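Local coordinates for checkpoint serine/threonine-protein kinase BUB1 (PDB 3ESL) that is a serine/threonine kinase of the spindle assembly checkpoint, which delays anaphase until chromosomes are bioriented, represented here by its conserved N-terminal TPR-like domain, at residues 78-83 with 103-108; 93-98 with 126-131; 34-39 with 53-58. One frame throughout, in Å; residues are numbered along the deposited sequence.

Interaction 1: 78-83 with 103-108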
loop_
_atom_site.group_PDB
_atom_site.type_symbol
_atom_site.label_atom_id
_atom_site.label_comp_id
_atom_site.label_asym_id
_atom_site.label_seq_id
_atom_site.Cartn_x
_atom_site.Cartn_y
_atom_site.Cartn_z
ATOM N N ARG A 78 8.344 -5.008 3.433
ATOM C CA ARG A 78 7.359 -5.138 4.518
ATOM C C ARG A 78 6.499 -3.882 4.634
ATOM O O ARG A 78 5.280 -3.971 4.842
ATOM C CB ARG A 78 8.053 -5.388 5.852
ATOM C CG ARG A 78 8.959 -6.604 5.863
ATOM C CD ARG A 78 9.778 -6.655 7.162
ATOM N NE ARG A 78 10.662 -5.486 7.290
ATOM C CZ ARG A 78 11.207 -5.079 8.436
ATOM N NH1 ARG A 78 10.965 -5.738 9.565
ATOM N NH2 ARG A 78 11.990 -4.010 8.456
ATOM N N PHE A 79 7.138 -2.718 4.509
ATOM C CA PHE A 79 6.438 -1.438 4.554
ATOM C C PHE A 79 5.492 -1.297 3.353
ATOM O O PHE A 79 4.321 -0.923 3.497
ATOM C CB PHE A 79 7.453 -0.301 4.568
ATOM C CG PHE A 79 6.861 1.051 4.864
ATOM C CD1 PHE A 79 5.901 1.223 5.872
ATOM C CD2 PHE A 79 7.321 2.172 4.175
ATOM C CE1 PHE A 79 5.372 2.516 6.146
ATOM C CE2 PHE A 79 6.796 3.448 4.440
ATOM C CZ PHE A 79 5.834 3.615 5.432
ATOM N N LEU A 80 6.006 -1.601 2.166
ATOM C CA LEU A 80 5.165 -1.581 0.962
ATOM C C LEU A 80 3.895 -2.407 1.159
ATOM O O LEU A 80 2.805 -1.976 0.792
ATOM C CB LEU A 80 5.949 -2.066 -0.259
ATOM C CG LEU A 80 5.100 -2.113 -1.538
ATOM C CD1 LEU A 80 4.476 -0.744 -1.839
ATOM C CD2 LEU A 80 5.932 -2.626 -2.728
ATOM N N LYS A 81 4.028 -3.594 1.743
ATOM C CA LYS A 81 2.876 -4.470 1.897
ATOM C C LYS A 81 1.805 -3.856 2.791
ATOM O O LYS A 81 0.625 -4.067 2.558
ATOM C CB LYS A 81 3.296 -5.858 2.370
ATOM C CG LYS A 81 3.989 -6.678 1.276
ATOM C CD LYS A 81 4.332 -8.075 1.806
ATOM C CE LYS A 81 5.439 -8.724 0.993
ATOM N NZ LYS A 81 4.971 -9.203 -0.342
ATOM N N ILE A 82 2.218 -3.085 3.797
ATOM C CA ILE A 82 1.253 -2.410 4.669
ATOM C C ILE A 82 0.425 -1.407 3.866
ATOM O O ILE A 82 -0.796 -1.376 4.007
ATOM C CB ILE A 82 1.922 -1.749 5.897
ATOM C CG1 ILE A 82 2.737 -2.793 6.663
ATOM C CG2 ILE A 82 0.859 -1.122 6.827
ATOM C CD1 ILE A 82 3.708 -2.204 7.655
ATOM N N TRP A 83 1.084 -0.623 3.001
ATOM C CA TRP A 83 0.366 0.302 2.119
ATOM C C TRP A 83 -0.650 -0.450 1.267
ATOM O O TRP A 83 -1.801 -0.042 1.187
ATOM C CB TRP A 83 1.304 1.062 1.186
ATOM C CG TRP A 83 2.112 2.112 1.882
ATOM C CD1 TRP A 83 3.348 1.962 2.408
ATOM C CD2 TRP A 83 1.729 3.473 2.121
ATOM N NE1 TRP A 83 3.778 3.142 2.967
ATOM C CE2 TRP A 83 2.806 4.092 2.800
ATOM C CE3 TRP A 83 0.584 4.231 1.822
ATOM C CZ2 TRP A 83 2.773 5.432 3.199
ATOM C CZ3 TRP A 83 0.550 5.582 2.215
ATOM C CH2 TRP A 83 1.640 6.159 2.897
ATOM N N LYS A 103 -0.210 7.369 -5.879
ATOM C CA LYS A 103 0.455 8.589 -6.334
ATOM C C LYS A 103 1.305 9.265 -5.247
ATOM O O LYS A 103 2.398 9.781 -5.523
ATOM C CB LYS A 103 -0.585 9.576 -6.882
ATOM C CG LYS A 103 -1.162 9.130 -8.204
ATOM C CD LYS A 103 -2.378 9.963 -8.581
ATOM C CE LYS A 103 -2.014 11.435 -8.653
ATOM N NZ LYS A 103 -2.927 12.204 -9.560
ATOM N N TYR A 104 0.793 9.257 -4.021
ATOM C CA TYR A 104 1.495 9.812 -2.869
ATOM C C TYR A 104 2.764 9.011 -2.570
ATOM O O TYR A 104 3.850 9.571 -2.396
ATOM C CB TYR A 104 0.553 9.791 -1.675
ATOM C CG TYR A 104 1.129 10.266 -0.364
ATOM C CD1 TYR A 104 1.159 11.627 -0.046
ATOM C CD2 TYR A 104 1.597 9.352 0.580
ATOM C CE1 TYR A 104 1.659 12.065 1.179
ATOM C CE2 TYR A 104 2.099 9.779 1.808
ATOM C CZ TYR A 104 2.123 11.139 2.096
ATOM O OH TYR A 104 2.612 11.577 3.307
ATOM N N MET A 105 2.615 7.690 -2.515
ATOM C CA MET A 105 3.765 6.791 -2.427
ATOM C C MET A 105 4.804 7.069 -3.534
ATOM O O MET A 105 5.997 7.189 -3.257
ATOM C CB MET A 105 3.279 5.347 -2.515
ATOM C CG MET A 105 2.381 4.930 -1.343
ATOM S SD MET A 105 1.477 3.418 -1.781
ATOM C CE MET A 105 2.807 2.230 -1.739
ATOM N N PHE A 106 4.341 7.178 -4.777
ATOM C CA PHE A 106 5.236 7.417 -5.917
ATOM C C PHE A 106 6.041 8.710 -5.698
ATOM O O PHE A 106 7.261 8.735 -5.848
ATOM C CB PHE A 106 4.444 7.478 -7.224
ATOM C CG PHE A 106 5.315 7.527 -8.455
ATOM C CD1 PHE A 106 5.841 6.359 -9.002
ATOM C CD2 PHE A 106 5.611 8.745 -9.060
ATOM C CE1 PHE A 106 6.658 6.400 -10.142
ATOM C CE2 PHE A 106 6.424 8.800 -10.201
ATOM C CZ PHE A 106 6.947 7.621 -10.739
ATOM N N ASN A 107 5.337 9.764 -5.290
ATOM C CA ASN A 107 5.953 11.068 -5.014
ATOM C C ASN A 107 7.017 11.017 -3.914
ATOM O O ASN A 107 8.019 11.732 -3.982
ATOM C CB ASN A 107 4.877 12.081 -4.629
ATOM C CG ASN A 107 5.438 13.496 -4.449
ATOM O OD1 ASN A 107 5.465 14.034 -3.338
ATOM N ND2 ASN A 107 5.895 14.086 -5.538
ATOM N N LYS A 108 6.790 10.175 -2.906
ATOM C CA LYS A 108 7.728 10.024 -1.795
ATOM C C LYS A 108 8.815 8.965 -2.035
ATOM O O LYS A 108 9.696 8.771 -1.193
ATOM C CB LYS A 108 6.969 9.710 -0.507
ATOM C CG LYS A 108 6.132 10.880 0.011
ATOM C CD LYS A 108 5.569 10.604 1.399
ATOM C CE LYS A 108 6.541 10.961 2.517
ATOM N NZ LYS A 108 6.565 12.422 2.811
#
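M105 lies against W83 along most of its side chain. Its CG stands over one face of the indole, 3.9 Å from the centroid of the six-membered ring and 20° off the normal, a CH-pi contact. The sulfur follows at an oblique angle: SD of M105 is 4.4 Å from the centroid of the five-membered ring of W83, so the Met-aromatic contact is neither face-on nor edge-on. A bend at chi3 (71°) then turns the methyl away from the indole's far end toward the other helix, where CE of M105 meets CB of W83 at 3.5 Å and CD1 of L80 at 3.4 Å. The last pair is tighter than ordinary van der Waals contact, and the two side chains cross there at about a right angle. At the far end of the indole, CH2 of W83 reaches the edge of the Y104 ring, 3.8 Å from CE2 of Y104.

These contacts join helices 77-90 and 95-108, which run antiparallel (154° between the segments) in the all-alpha, TPR-like array of the BUB1 N-terminal domain. The segment axes come no closer than 12.4 Å, so long side chains bridge the gap.

Further out, NE1 of W83 sits over a face of the F79 ring, while CD2 of F79 lies in the indole plane at its edge, which braces the tryptophan from its own helix. L64 of helix 49-67 also touches W83, and F117 of helix 115-127 packs on M105. The hydroxyl of Y104 has a weak hydrogen bond to NE2 of Q68.

Interaction 2: 93-98 with 126-131; sequences NNFHES and ENAQFF
F95 swings its ring toward the neighbouring turn by setting CG opposite the backbone N (chi1 169°), whereas F130 places CG opposite its carbonyl carbon (chi1 -70°), and the two rings meet beside the methyl of A128. The arrangement joins the first turn of helix 95-108 to the turn between helices 115-127 and 131-143 in the TPR-like array, and both sides carry recognisable capping motifs. CE1 of F95 touches CB of A128 at 3.5 Å. The phenyl planes of F95 and F130 are inclined by 29°, but their centroids are 5.8 Å apart, too offset for a full stack; the closest pair is CZ of F95 and CE2 of F130, at 3.6 Å. CD2 of F95 also lies over the centre of the H96 imidazole, so the phenylalanine has a neighbour within its own first helical turn.

An alanine in place of F95 would remove the whole ring and would probably leave CB of A128 and CE2 of F130 without the ring they meet across this contact. F130 has other contacts: it makes a cation-pi interaction with R185 and packs on L125, while L124 touches F95.

Side-chain and backbone bonds shape the two turns that bear these groups. At the first, N94 is the N-cap, its OD1 accepting from N of E97 at 3.0 Å with the donor well above the carbonyl plane. At the second, Q129 has positive phi and closes a Schellman motif, and F130 is the centre of an inverse gamma turn. NE2 of Q129 donates to O of N127 at 2.9 Å, nearly in the plane of its own amide.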
loop_
_atom_site.group_PDB
_atom_site.type_symbol
_atom_site.label_atom_id
_atom_site.label_comp_id
_atom_site.label_asym_id
_atom_site.label_seq_id
_atom_site.Cartn_x
_atom_site.Cartn_y
_atom_site.Cartn_z
ATOM N N ASN A 93 -13.537 0.414 -2.313
ATOM C CA ASN A 93 -14.709 1.011 -2.963
ATOM C C ASN A 93 -14.477 2.465 -3.402
ATOM O O ASN A 93 -15.422 3.197 -3.677
ATOM C CB ASN A 93 -15.928 0.913 -2.036
ATOM C CG ASN A 93 -15.818 1.818 -0.817
ATOM O OD1 ASN A 93 -14.718 2.145 -0.360
ATOM N ND2 ASN A 93 -16.966 2.231 -0.284
ATOM N N ASN A 94 -13.213 2.884 -3.465
ATOM C CA ASN A 94 -12.890 4.279 -3.759
ATOM C C ASN A 94 -11.671 4.379 -4.656
ATOM O O ASN A 94 -10.547 4.434 -4.153
ATOM C CB ASN A 94 -12.645 5.049 -2.451
ATOM C CG ASN A 94 -12.588 6.555 -2.642
ATOM O OD1 ASN A 94 -12.195 7.069 -3.697
ATOM N ND2 ASN A 94 -12.977 7.280 -1.601
ATOM N N PHE A 95 -11.889 4.413 -5.970
ATOM C CA PHE A 95 -10.785 4.466 -6.927
ATOM C C PHE A 95 -9.893 5.688 -6.709
ATOM O O PHE A 95 -8.671 5.576 -6.711
ATOM C CB PHE A 95 -11.261 4.460 -8.387
ATOM C CG PHE A 95 -10.166 4.785 -9.366
ATOM C CD1 PHE A 95 -9.257 3.803 -9.764
ATOM C CD2 PHE A 95 -9.991 6.085 -9.838
ATOM C CE1 PHE A 95 -8.221 4.106 -10.648
ATOM C CE2 PHE A 95 -8.964 6.398 -10.723
ATOM C CZ PHE A 95 -8.069 5.404 -11.130
ATOM N N HIS A 96 -10.509 6.856 -6.535
ATOM C CA HIS A 96 -9.716 8.074 -6.443
ATOM C C HIS A 96 -8.789 8.098 -5.234
ATOM O O HIS A 96 -7.639 8.507 -5.350
ATOM C CB HIS A 96 -10.587 9.322 -6.523
ATOM C CG HIS A 96 -11.083 9.589 -7.906
ATOM N ND1 HIS A 96 -10.247 9.978 -8.930
ATOM C CD2 HIS A 96 -12.321 9.493 -8.445
ATOM C CE1 HIS A 96 -10.951 10.122 -10.038
ATOM N NE2 HIS A 96 -12.212 9.837 -9.771
ATOM N N GLU A 97 -9.293 7.652 -4.093
ATOM C CA GLU A 97 -8.458 7.585 -2.895
ATOM C C GLU A 97 -7.409 6.491 -3.022
ATOM O O GLU A 97 -6.279 6.686 -2.594
ATOM C CB GLU A 97 -9.306 7.425 -1.635
ATOM C CG GLU A 97 -10.009 8.739 -1.272
ATOM C CD GLU A 97 -9.024 9.891 -1.104
ATOM O OE1 GLU A 97 -8.127 9.771 -0.246
ATOM O OE2 GLU A 97 -9.127 10.904 -1.843
ATOM N N SER A 98 -7.781 5.362 -3.632
ATOM C CA SER A 98 -6.777 4.309 -3.938
ATOM C C SER A 98 -5.662 4.839 -4.835
ATOM O O SER A 98 -4.473 4.705 -4.509
ATOM C CB SER A 98 -7.420 3.064 -4.578
ATOM O OG SER A 98 -8.249 2.388 -3.645
ATOM N N GLU A 126 -5.780 -1.088 -14.364
ATOM C CA GLU A 126 -6.403 -2.095 -15.246
ATOM C C GLU A 126 -7.888 -2.296 -14.930
ATOM O O GLU A 126 -8.744 -2.230 -15.838
ATOM C CB GLU A 126 -5.638 -3.427 -15.188
ATOM C CG GLU A 126 -6.410 -4.588 -15.841
ATOM C CD GLU A 126 -5.670 -5.912 -15.824
ATOM O OE1 GLU A 126 -4.640 -6.050 -15.115
ATOM O OE2 GLU A 126 -6.130 -6.829 -16.542
ATOM N N ASN A 127 -8.191 -2.540 -13.659
ATOM C CA ASN A 127 -9.568 -2.715 -13.195
ATOM C C ASN A 127 -10.432 -1.480 -13.453
ATOM O O ASN A 127 -11.634 -1.602 -13.719
ATOM C CB ASN A 127 -9.609 -3.110 -11.718
ATOM C CG ASN A 127 -9.021 -4.494 -11.460
ATOM O OD1 ASN A 127 -9.004 -5.352 -12.341
ATOM N ND2 ASN A 127 -8.548 -4.715 -10.242
ATOM N N ALA A 128 -9.810 -0.303 -13.395
ATOM C CA ALA A 128 -10.502 0.955 -13.689
ATOM C C ALA A 128 -10.570 1.213 -15.188
ATOM O O ALA A 128 -11.037 2.266 -15.615
ATOM C CB ALA A 128 -9.820 2.126 -12.997
ATOM N N GLN A 129 -10.079 0.259 -15.980
ATOM C CA GLN A 129 -10.103 0.343 -17.442
ATOM C C GLN A 129 -9.216 1.445 -18.036
ATOM O O GLN A 129 -9.468 1.939 -19.136
ATOM C CB GLN A 129 -11.554 0.422 -17.977
ATOM C CG GLN A 129 -12.511 -0.548 -17.320
ATOM C CD GLN A 129 -13.582 0.160 -16.533
ATOM O OE1 GLN A 129 -14.352 0.944 -17.094
ATOM N NE2 GLN A 129 -13.674 -0.136 -15.244
ATOM N N PHE A 130 -8.172 1.842 -17.303
ATOM C CA PHE A 130 -7.116 2.646 -17.885
ATOM C C PHE A 130 -6.110 1.656 -18.459
ATOM O O PHE A 130 -4.996 1.502 -17.950
ATOM C CB PHE A 130 -6.455 3.576 -16.847
ATOM C CG PHE A 130 -7.338 4.711 -16.385
ATOM C CD1 PHE A 130 -7.578 5.814 -17.210
ATOM C CD2 PHE A 130 -7.930 4.678 -15.126
ATOM C CE1 PHE A 130 -8.396 6.871 -16.772
ATOM C CE2 PHE A 130 -8.741 5.721 -14.681
ATOM C CZ PHE A 130 -8.973 6.816 -15.501
ATOM N N PHE A 131 -6.517 0.968 -19.523
ATOM C CA PHE A 131 -5.798 -0.219 -19.980
ATOM C C PHE A 131 -4.361 0.051 -20.418
ATOM O O PHE A 131 -3.429 -0.643 -19.988
ATOM C CB PHE A 131 -6.602 -0.957 -21.070
ATOM C CG PHE A 131 -7.873 -1.586 -20.558
ATOM C CD1 PHE A 131 -7.830 -2.633 -19.647
ATOM C CD2 PHE A 131 -9.116 -1.128 -20.999
ATOM C CE1 PHE A 131 -9.000 -3.210 -19.162
ATOM C CE2 PHE A 131 -10.293 -1.702 -20.530
ATOM C CZ PHE A 131 -10.240 -2.743 -19.608
#

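Interaction 3: 34-39 with 53-58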
loop_
_atom_site.group_PDB
_atom_site.type_symbol
_atom_site.label_atom_id
_atom_site.label_comp_id
_atom_site.label_asym_id
_atom_site.label_seq_id
_atom_site.Cartn_x
_atom_site.Cartn_y
_atom_site.Cartn_z
ATOM N N LEU A 34 4.275 -4.204 12.931
ATOM C CA LEU A 34 3.896 -5.452 12.255
ATOM C C LEU A 34 3.368 -6.494 13.238
ATOM O O LEU A 34 2.336 -7.122 12.978
ATOM C CB LEU A 34 5.069 -6.047 11.468
ATOM C CG LEU A 34 5.503 -5.288 10.225
ATOM C CD1 LEU A 34 6.794 -5.904 9.712
ATOM C CD2 LEU A 34 4.421 -5.360 9.153
ATOM N N ASP A 35 4.060 -6.661 14.367
ATOM C CA ASP A 35 3.646 -7.640 15.385
ATOM C C ASP A 35 2.233 -7.326 15.849
ATOM O O ASP A 35 1.369 -8.208 15.919
ATOM C CB ASP A 35 4.589 -7.612 16.587
ATOM C CG ASP A 35 5.868 -8.395 16.364
ATOM O OD1 ASP A 35 5.945 -9.200 15.408
ATOM O OD2 ASP A 35 6.798 -8.200 17.178
ATOM N N TYR A 36 1.990 -6.048 16.119
ATOM C CA TYR A 36 0.692 -5.619 16.638
ATOM C C TYR A 36 -0.405 -5.808 15.587
ATOM O O TYR A 36 -1.455 -6.360 15.884
ATOM C CB TYR A 36 0.800 -4.181 17.141
ATOM C CG TYR A 36 -0.428 -3.611 17.819
ATOM C CD1 TYR A 36 -1.370 -4.444 18.440
ATOM C CD2 TYR A 36 -0.615 -2.226 17.882
ATOM C CE1 TYR A 36 -2.491 -3.901 19.096
ATOM C CE2 TYR A 36 -1.744 -1.674 18.522
ATOM C CZ TYR A 36 -2.662 -2.522 19.127
ATOM O OH TYR A 36 -3.768 -1.984 19.742
ATOM N N MET A 37 -0.145 -5.398 14.343
ATOM C CA MET A 37 -1.128 -5.546 13.270
ATOM C C MET A 37 -1.479 -7.004 12.961
ATOM O O MET A 37 -2.645 -7.340 12.724
ATOM C CB MET A 37 -0.645 -4.809 12.010
ATOM C CG MET A 37 -0.668 -3.310 12.196
ATOM S SD MET A 37 -0.121 -2.466 10.694
ATOM C CE MET A 37 1.581 -2.971 10.560
ATOM N N ILE A 38 -0.473 -7.875 12.996
ATOM C CA ILE A 38 -0.695 -9.294 12.774
ATOM C C ILE A 38 -1.575 -9.833 13.901
ATOM O O ILE A 38 -2.523 -10.573 13.630
ATOM C CB ILE A 38 0.627 -10.067 12.659
ATOM C CG1 ILE A 38 1.341 -9.678 11.349
ATOM C CG2 ILE A 38 0.397 -11.591 12.697
ATOM C CD1 ILE A 38 2.777 -10.108 11.283
ATOM N N TRP A 39 -1.284 -9.424 15.133
ATOM C CA TRP A 39 -2.086 -9.857 16.296
ATOM C C TRP A 39 -3.538 -9.370 16.195
ATOM O O TRP A 39 -4.487 -10.131 16.441
ATOM C CB TRP A 39 -1.450 -9.412 17.611
ATOM C CG TRP A 39 -2.308 -9.768 18.790
ATOM C CD1 TRP A 39 -2.351 -10.974 19.436
ATOM C CD2 TRP A 39 -3.280 -8.928 19.428
ATOM N NE1 TRP A 39 -3.295 -10.937 20.444
ATOM C CE2 TRP A 39 -3.871 -9.690 20.469
ATOM C CE3 TRP A 39 -3.705 -7.602 19.231
ATOM C CZ2 TRP A 39 -4.865 -9.168 21.309
ATOM C CZ3 TRP A 39 -4.698 -7.078 20.067
ATOM C CH2 TRP A 39 -5.267 -7.869 21.099
ATOM N N GLN A 53 -11.810 -4.218 13.597
ATOM C CA GLN A 53 -11.739 -3.456 12.346
ATOM C C GLN A 53 -11.205 -2.035 12.571
ATOM O O GLN A 53 -10.288 -1.589 11.860
ATOM C CB GLN A 53 -13.117 -3.421 11.667
ATOM C CG GLN A 53 -13.122 -2.724 10.314
ATOM C CD GLN A 53 -14.512 -2.579 9.724
ATOM O OE1 GLN A 53 -15.287 -3.541 9.671
ATOM N NE2 GLN A 53 -14.831 -1.373 9.263
ATOM N N GLU A 54 -11.791 -1.344 13.549
ATOM C CA GLU A 54 -11.415 0.017 13.921
ATOM C C GLU A 54 -9.960 0.087 14.381
ATOM O O GLU A 54 -9.205 0.966 13.951
ATOM C CB GLU A 54 -12.341 0.536 15.033
ATOM C CG GLU A 54 -11.953 1.900 15.611
ATOM C CD GLU A 54 -12.322 2.058 17.084
ATOM O OE1 GLU A 54 -13.410 1.592 17.494
ATOM O OE2 GLU A 54 -11.517 2.654 17.834
ATOM N N VAL A 55 -9.579 -0.844 15.252
ATOM C CA VAL A 55 -8.239 -0.855 15.835
ATOM C C VAL A 55 -7.221 -1.202 14.749
ATOM O O VAL A 55 -6.123 -0.626 14.714
ATOM C CB VAL A 55 -8.122 -1.818 17.040
ATOM C CG1 VAL A 55 -6.694 -1.846 17.578
ATOM C CG2 VAL A 55 -9.100 -1.402 18.155
ATOM N N LEU A 56 -7.585 -2.127 13.865
ATOM C CA LEU A 56 -6.687 -2.456 12.751
ATOM C C LEU A 56 -6.474 -1.214 11.879
ATOM O O LEU A 56 -5.330 -0.876 11.541
ATOM C CB LEU A 56 -7.206 -3.635 11.921
ATOM C CG LEU A 56 -6.316 -4.047 10.741
ATOM C CD1 LEU A 56 -4.904 -4.441 11.197
ATOM C CD2 LEU A 56 -6.956 -5.164 9.911
ATOM N N ARG A 57 -7.564 -0.535 11.519
ATOM C CA ARG A 57 -7.463 0.621 10.622
ATOM C C ARG A 57 -6.586 1.700 11.242
ATOM O O ARG A 57 -5.674 2.206 10.586
ATOM C CB ARG A 57 -8.850 1.178 10.239
ATOM C CG ARG A 57 -8.756 2.367 9.265
ATOM C CD ARG A 57 -10.051 2.703 8.523
ATOM N NE ARG A 57 -9.747 3.633 7.424
ATOM C CZ ARG A 57 -10.552 3.940 6.404
ATOM N NH1 ARG A 57 -11.762 3.392 6.299
ATOM N NH2 ARG A 57 -10.137 4.807 5.476
ATOM N N SER A 58 -6.856 2.035 12.505
ATOM C CA SER A 58 -6.087 3.055 13.237
ATOM C C SER A 58 -4.605 2.718 13.388
ATOM O O SER A 58 -3.744 3.593 13.264
ATOM C CB SER A 58 -6.715 3.302 14.615
ATOM O OG SER A 58 -5.803 3.961 15.479
#
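Y36 and V55 make the closer of the two meetings between these helices. OH of Y36 lies 3.6 Å from CG1 of V55, whereas the nearest ring carbon, CZ of Y36, is 4.4 Å from the same methyl, so the phenol meets the valine with its oxygen end. Two torsions send the groups toward each other: the tyrosine ring extends opposite its backbone N (chi1 -175°), and V55 places CG1 opposite its own (chi1 177°). The two side chains cross at roughly a right angle. The hydroxyl that touches this apolar branch has its polar partner elsewhere, in a hydrogen bond with OE2 of E16 on helix 4-21, and the ring stacks with that of Y15. W39 adds to this side from the same helix, with CE3 in plane at the edge of the Y36 ring.

The second meeting is looser. CD1 of L56 comes no nearer than 4.0 Å to the backbone O of M37 and 4.4 Å to its CB, although the M37 and L56 CA atoms are the closest across the pair, at 6.4 Å. The thioether of M37 leads away from L56, toward M60, C63 and I82, and the M37 side chain lies about 4 Å (nearest atoms) from a bound cyclohexylaminoethane sulfonic acid, probably from the crystallisation liquor. V55 is partly exposed, whereas M37 and L56 are buried, so the looser meeting is on the buried side. The two segments bury 130 Å² in all, without a hydrogen bond across. Two consecutive helices joined by a short connection and packed through side chains of this kind form a helical hairpin, the building element of TPR-like domains.

In the fold
Interactions 1 and 3 are buried, the latter although its centre is about 15 Å from that of the chain, whereas interaction 2 is a surface contact in which no touching residue is buried. Interactions 1 and 2 share helix 95-108, one using its C-terminal half and the other its start; their centres are about 17 Å apart and they do not touch. Interaction 3 closes earlier in the chain but meets interaction 1 directly, CD1 of I82 packing on CD2 of L34 at 3.6 Å. None of the three has a hydrogen bond across its segments. Sulfur and indole dominate the centre, two slipped phenyl rings the surface, and in interaction 3 a tyrosine hydroxyl and aliphatic branches meet.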